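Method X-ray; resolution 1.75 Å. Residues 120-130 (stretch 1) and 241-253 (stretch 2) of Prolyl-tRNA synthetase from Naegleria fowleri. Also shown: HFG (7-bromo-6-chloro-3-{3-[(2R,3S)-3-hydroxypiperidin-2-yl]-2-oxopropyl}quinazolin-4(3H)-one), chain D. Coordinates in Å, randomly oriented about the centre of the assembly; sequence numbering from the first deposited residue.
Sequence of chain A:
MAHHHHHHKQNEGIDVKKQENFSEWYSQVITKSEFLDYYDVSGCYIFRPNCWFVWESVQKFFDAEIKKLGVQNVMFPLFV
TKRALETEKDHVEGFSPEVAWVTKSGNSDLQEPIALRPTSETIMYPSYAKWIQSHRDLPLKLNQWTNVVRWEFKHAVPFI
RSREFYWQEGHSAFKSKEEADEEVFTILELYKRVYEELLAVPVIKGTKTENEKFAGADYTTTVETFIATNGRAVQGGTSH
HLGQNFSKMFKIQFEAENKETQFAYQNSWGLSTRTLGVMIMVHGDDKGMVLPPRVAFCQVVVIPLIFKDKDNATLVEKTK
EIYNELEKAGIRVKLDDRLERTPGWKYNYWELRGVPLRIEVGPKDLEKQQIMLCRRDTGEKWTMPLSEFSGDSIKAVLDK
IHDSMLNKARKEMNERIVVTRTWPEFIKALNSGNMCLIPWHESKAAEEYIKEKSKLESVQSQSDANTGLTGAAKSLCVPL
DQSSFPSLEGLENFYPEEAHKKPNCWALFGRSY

Stretch 1, residues 120-130: SETIMYPSYAK
Stretch 2, residues 241-253: HLGQNFSKMFKIQ

Helix 121-130, kinked where the N atoms of Pro126 and Ser127 lack bonds to the preceding turn, packs against stretch 2 without a cross-stretch hydrogen bond among the modelled atoms; the two stretches bury 479 Å² in all, through side-chain contacts that are largely apolar or aromatic. Its axis approaches that of helix 245-250 to 9.8 Å, with 72° between their N-to-C directions. Stretch 2 is already in a strand at His241 (phi/psi -94/118). Leu242 (m, t) points toward the helix, CD1 lying 3.5 Å from Tyr125 OH. A type II' turn, Leu242 to Asn245, follows, with Gly243 at 57/-136 and Asn245 N bonded to Leu242 O (3.1 Å); Gln244 is the N-cap residue. Phe246 (chi1 -80°, chi2 88°) turns its face to the edge of Tyr125 (m, chi2 -9°) in an offset pair, centroids 5.4 Å apart and planes at 76°; Tyr125 CD2 and Phe246 CD2 are 3.6 Å apart. Glu121 (m, p, chi3 0°) lays CG over one face of Phe246, while its OE2 accepts a 2.6 Å hydrogen bond from HFG N1'. Phe250 (chi1 -71°, chi2 89°) reaches the helix again, its CA 6.2 Å from Pro126 CA. Tyr125 CB sits over its ring, 3.9 Å from the centroid and 18° off the normal, a CH-pi contact, and the Tyr125 edge meets the same ring at 82°, centroids 5.9 Å apart. Pro126 CD lies 3.8 Å from Phe250 CD2. Lys251, modelled only to CB, is the first residue to leave the helix's phi/psi, with positive phi (57/53). The backbones come close at Ala129: its CB is 3.3 Å from Phe250 O and 3.4 Å from Lys251 O, and its CA 4.2 Å from Ile252 CA. Ile252 (-93/94; m, t), its N bonded to Ser247 O at 2.9 Å, places CD1 3.9 Å from Tyr128 CB and 4.0 Å from Tyr125 CB.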

# COMPACT_ATOMS: atom_id res chain seq x y z
N SER A 120 15.08 -1.44 -5.36
CA SER A 120 14.58 -1.69 -6.71
C SER A 120 15.40 -1.07 -7.85
O SER A 120 14.92 -1.06 -8.99
CB SER A 120 13.13 -1.23 -6.82
OG SER A 120 12.34 -1.97 -5.91
N GLU A 121 16.63 -0.59 -7.60
CA GLU A 121 17.43 -0.04 -8.69
C GLU A 121 17.55 -1.01 -9.86
O GLU A 121 17.34 -0.63 -11.02
CB GLU A 121 18.83 0.32 -8.20
CG GLU A 121 18.93 1.64 -7.43
CD GLU A 121 18.55 1.51 -5.97
OE1 GLU A 121 18.21 0.39 -5.52
OE2 GLU A 121 18.60 2.53 -5.26
N THR A 122 17.91 -2.28 -9.58
CA THR A 122 18.13 -3.24 -10.67
C THR A 122 16.83 -3.79 -11.24
O THR A 122 16.85 -4.41 -12.31
CB THR A 122 19.01 -4.41 -10.21
OG1 THR A 122 18.33 -5.17 -9.20
CG2 THR A 122 20.37 -3.91 -9.68
N ILE A 123 15.71 -3.56 -10.54
CA ILE A 123 14.39 -3.95 -11.01
C ILE A 123 13.81 -2.89 -11.94
O ILE A 123 13.11 -3.22 -12.91
CB ILE A 123 13.47 -4.18 -9.79
CG1 ILE A 123 14.02 -5.31 -8.92
CG2 ILE A 123 12.01 -4.45 -10.22
CD1 ILE A 123 13.22 -5.53 -7.62
N MET A 124 14.11 -1.62 -11.69
CA MET A 124 13.49 -0.50 -12.39
C MET A 124 14.33 0.07 -13.53
O MET A 124 13.76 0.52 -14.52
CB MET A 124 13.19 0.63 -11.40
CG MET A 124 12.16 0.23 -10.37
SD MET A 124 11.98 1.49 -9.08
CE MET A 124 11.20 2.80 -10.01
N TYR A 125 15.65 0.05 -13.42
CA TYR A 125 16.43 0.86 -14.35
C TYR A 125 16.50 0.27 -15.76
O TYR A 125 16.67 1.04 -16.71
CB TYR A 125 17.83 1.14 -13.78
CG TYR A 125 17.79 2.05 -12.56
CD1 TYR A 125 16.61 2.69 -12.18
CD2 TYR A 125 18.92 2.24 -11.76
CE1 TYR A 125 16.56 3.52 -11.07
CE2 TYR A 125 18.88 3.07 -10.64
CZ TYR A 125 17.70 3.70 -10.30
OH TYR A 125 17.64 4.52 -9.19
N PRO A 126 16.34 -1.05 -15.98
CA PRO A 126 16.16 -1.49 -17.37
C PRO A 126 14.94 -0.89 -18.04
O PRO A 126 14.99 -0.56 -19.23
CB PRO A 126 16.07 -3.02 -17.23
CG PRO A 126 16.90 -3.32 -16.02
CD PRO A 126 16.55 -2.20 -15.07
N SER A 127 13.85 -0.69 -17.29
CA SER A 127 12.68 -0.00 -17.83
C SER A 127 12.97 1.46 -18.10
O SER A 127 12.50 2.03 -19.09
CB SER A 127 11.50 -0.13 -16.87
OG SER A 127 11.07 -1.47 -16.80
N TYR A 128 13.73 2.11 -17.20
CA TYR A 128 14.09 3.50 -17.42
C TYR A 128 14.86 3.66 -18.72
O TYR A 128 14.67 4.64 -19.45
CB TYR A 128 14.92 4.01 -16.23
CG TYR A 128 14.12 4.48 -15.03
CD1 TYR A 128 13.03 3.76 -14.56
CD2 TYR A 128 14.47 5.64 -14.34
CE1 TYR A 128 12.30 4.18 -13.47
CE2 TYR A 128 13.74 6.08 -13.24
CZ TYR A 128 12.66 5.34 -12.81
OH TYR A 128 11.93 5.76 -11.72
N ALA A 129 15.75 2.71 -19.03
CA ALA A 129 16.51 2.79 -20.27
C ALA A 129 15.60 2.67 -21.48
O ALA A 129 15.87 3.26 -22.53
CB ALA A 129 17.59 1.70 -20.29
N LYS A 130 14.50 1.91 -21.33
CA LYS A 130 13.54 1.77 -22.42
C LYS A 130 12.69 3.02 -22.56
O LYS A 130 12.42 3.47 -23.69
CB LYS A 130 12.64 0.56 -22.15
CG LYS A 130 11.51 0.41 -23.15
CD LYS A 130 10.40 -0.46 -22.60
CE LYS A 130 9.18 -0.43 -23.53
NZ LYS A 130 8.01 -1.12 -22.94
N HIS A 241 22.18 11.52 -4.62
CA HIS A 241 22.46 11.85 -6.01
C HIS A 241 23.30 10.73 -6.60
O HIS A 241 24.42 10.47 -6.13
CB HIS A 241 23.16 13.20 -6.15
CG HIS A 241 23.49 13.55 -7.57
ND1 HIS A 241 22.54 13.53 -8.58
CD2 HIS A 241 24.65 13.92 -8.16
CE1 HIS A 241 23.11 13.87 -9.72
NE2 HIS A 241 24.39 14.11 -9.49
N LEU A 242 22.77 10.05 -7.61
CA LEU A 242 23.45 8.92 -8.22
C LEU A 242 24.32 9.34 -9.40
O LEU A 242 25.06 8.51 -9.94
CB LEU A 242 22.42 7.87 -8.67
CG LEU A 242 21.42 7.35 -7.62
CD1 LEU A 242 20.40 6.41 -8.27
CD2 LEU A 242 22.14 6.65 -6.46
N GLY A 243 24.29 10.62 -9.77
CA GLY A 243 25.04 11.08 -10.92
C GLY A 243 24.64 10.31 -12.15
O GLY A 243 23.45 10.05 -12.40
N GLN A 244 25.64 9.91 -12.93
CA GLN A 244 25.45 9.07 -14.10
C GLN A 244 25.95 7.65 -13.86
O GLN A 244 26.16 6.89 -14.81
CB GLN A 244 26.14 9.69 -15.31
CG GLN A 244 25.59 11.06 -15.69
CD GLN A 244 26.43 11.76 -16.74
OE1 GLN A 244 27.65 11.70 -16.72
NE2 GLN A 244 25.76 12.43 -17.68
N ASN A 245 26.13 7.27 -12.59
CA ASN A 245 26.68 5.96 -12.27
C ASN A 245 25.77 4.83 -12.73
O ASN A 245 26.24 3.84 -13.31
CB ASN A 245 26.94 5.86 -10.77
CG ASN A 245 28.00 6.84 -10.30
OD1 ASN A 245 28.97 7.10 -11.01
ND2 ASN A 245 27.82 7.39 -9.11
N PHE A 246 24.47 4.95 -12.49
CA PHE A 246 23.54 3.91 -12.91
C PHE A 246 23.11 4.08 -14.36
O PHE A 246 22.80 3.08 -15.02
CB PHE A 246 22.31 3.89 -12.00
CG PHE A 246 22.55 3.17 -10.70
CD1 PHE A 246 23.05 3.85 -9.59
CD2 PHE A 246 22.29 1.81 -10.58
CE1 PHE A 246 23.29 3.18 -8.40
CE2 PHE A 246 22.52 1.14 -9.39
CZ PHE A 246 23.01 1.83 -8.30
N SER A 247 23.10 5.31 -14.88
CA SER A 247 22.72 5.48 -16.28
C SER A 247 23.80 4.94 -17.21
O SER A 247 23.49 4.48 -18.31
CB SER A 247 22.41 6.94 -16.58
OG SER A 247 23.47 7.79 -16.21
N LYS A 248 25.06 4.95 -16.78
CA LYS A 248 26.08 4.27 -17.57
C LYS A 248 25.95 2.76 -17.45
O LYS A 248 26.09 2.04 -18.44
CB LYS A 248 27.48 4.74 -17.15
CG LYS A 248 27.81 6.15 -17.60
CD LYS A 248 29.11 6.64 -16.97
CE LYS A 248 29.34 8.11 -17.26
NZ LYS A 248 30.54 8.65 -16.56
N MET A 249 25.63 2.28 -16.25
CA MET A 249 25.43 0.86 -16.00
C MET A 249 24.29 0.30 -16.85
O MET A 249 24.40 -0.79 -17.41
CB MET A 249 25.14 0.64 -14.52
CG MET A 249 25.92 -0.48 -13.83
SD MET A 249 25.57 -0.53 -12.04
CE MET A 249 26.38 0.98 -11.48
N PHE A 250 23.18 1.03 -16.93
CA PHE A 250 21.98 0.51 -17.58
C PHE A 250 21.70 1.14 -18.93
O PHE A 250 20.65 0.88 -19.51
CB PHE A 250 20.77 0.67 -16.64
CG PHE A 250 20.82 -0.25 -15.47
CD1 PHE A 250 21.44 0.14 -14.30
CD2 PHE A 250 20.28 -1.52 -15.55
CE1 PHE A 250 21.51 -0.71 -13.22
CE2 PHE A 250 20.35 -2.38 -14.48
CZ PHE A 250 20.98 -1.97 -13.30
N LYS A 251 22.61 1.96 -19.45
CA LYS A 251 22.44 2.62 -20.75
C LYS A 251 21.15 3.45 -20.77
O LYS A 251 20.31 3.31 -21.66
CB LYS A 251 22.46 1.60 -21.90
N ILE A 252 21.01 4.32 -19.78
CA ILE A 252 19.88 5.25 -19.72
C ILE A 252 20.36 6.53 -20.39
O ILE A 252 20.95 7.41 -19.76
CB ILE A 252 19.39 5.49 -18.30
CG1 ILE A 252 19.09 4.16 -17.59
CG2 ILE A 252 18.15 6.36 -18.31
CD1 ILE A 252 18.80 4.29 -16.09
N GLN A 253 20.08 6.65 -21.69
CA GLN A 253 20.59 7.71 -22.53
C GLN A 253 19.43 8.45 -23.18
O GLN A 253 18.34 7.91 -23.35
CB GLN A 253 21.51 7.17 -23.63
CG GLN A 253 22.74 6.45 -23.12
CD GLN A 253 23.45 5.69 -24.22
OE1 GLN A 253 22.86 4.81 -24.86
NE2 GLN A 253 24.71 6.03 -24.47
O4' HFG D . 18.95 0.55 -1.07
C21 HFG D . 19.96 1.22 -1.14
C3' HFG D . 19.99 2.54 -1.89
C2' HFG D . 18.65 3.28 -2.00
N1' HFG D . 17.68 2.56 -2.84
C6' HFG D . 16.46 3.34 -3.06
C5' HFG D . 15.78 3.70 -1.77
C4' HFG D . 16.75 4.40 -0.82
C39 HFG D . 18.02 3.58 -0.65
O7' HFG D . 18.94 4.30 0.18
C1' HFG D . 21.27 0.76 -0.50
N3 HFG D . 21.29 -0.69 -0.28
C4 HFG D . 21.37 -1.51 -1.40
O11 HFG D . 21.46 -1.04 -2.52
C10 HFG D . 21.28 -2.94 -1.10
C5 HFG D . 21.35 -3.88 -2.12
C2 HFG D . 21.16 -1.20 0.98
N1 HFG D . 21.07 -2.44 1.29
C9 HFG D . 21.11 -3.35 0.23
C8 HFG D . 20.95 -4.71 0.52
C7 HFG D . 21.00 -5.63 -0.52
BR1 HFG D . 20.67 -7.44 -0.10
C6 HFG D . 21.23 -5.22 -1.82
CL1 HFG D . 21.42 -6.38 -3.10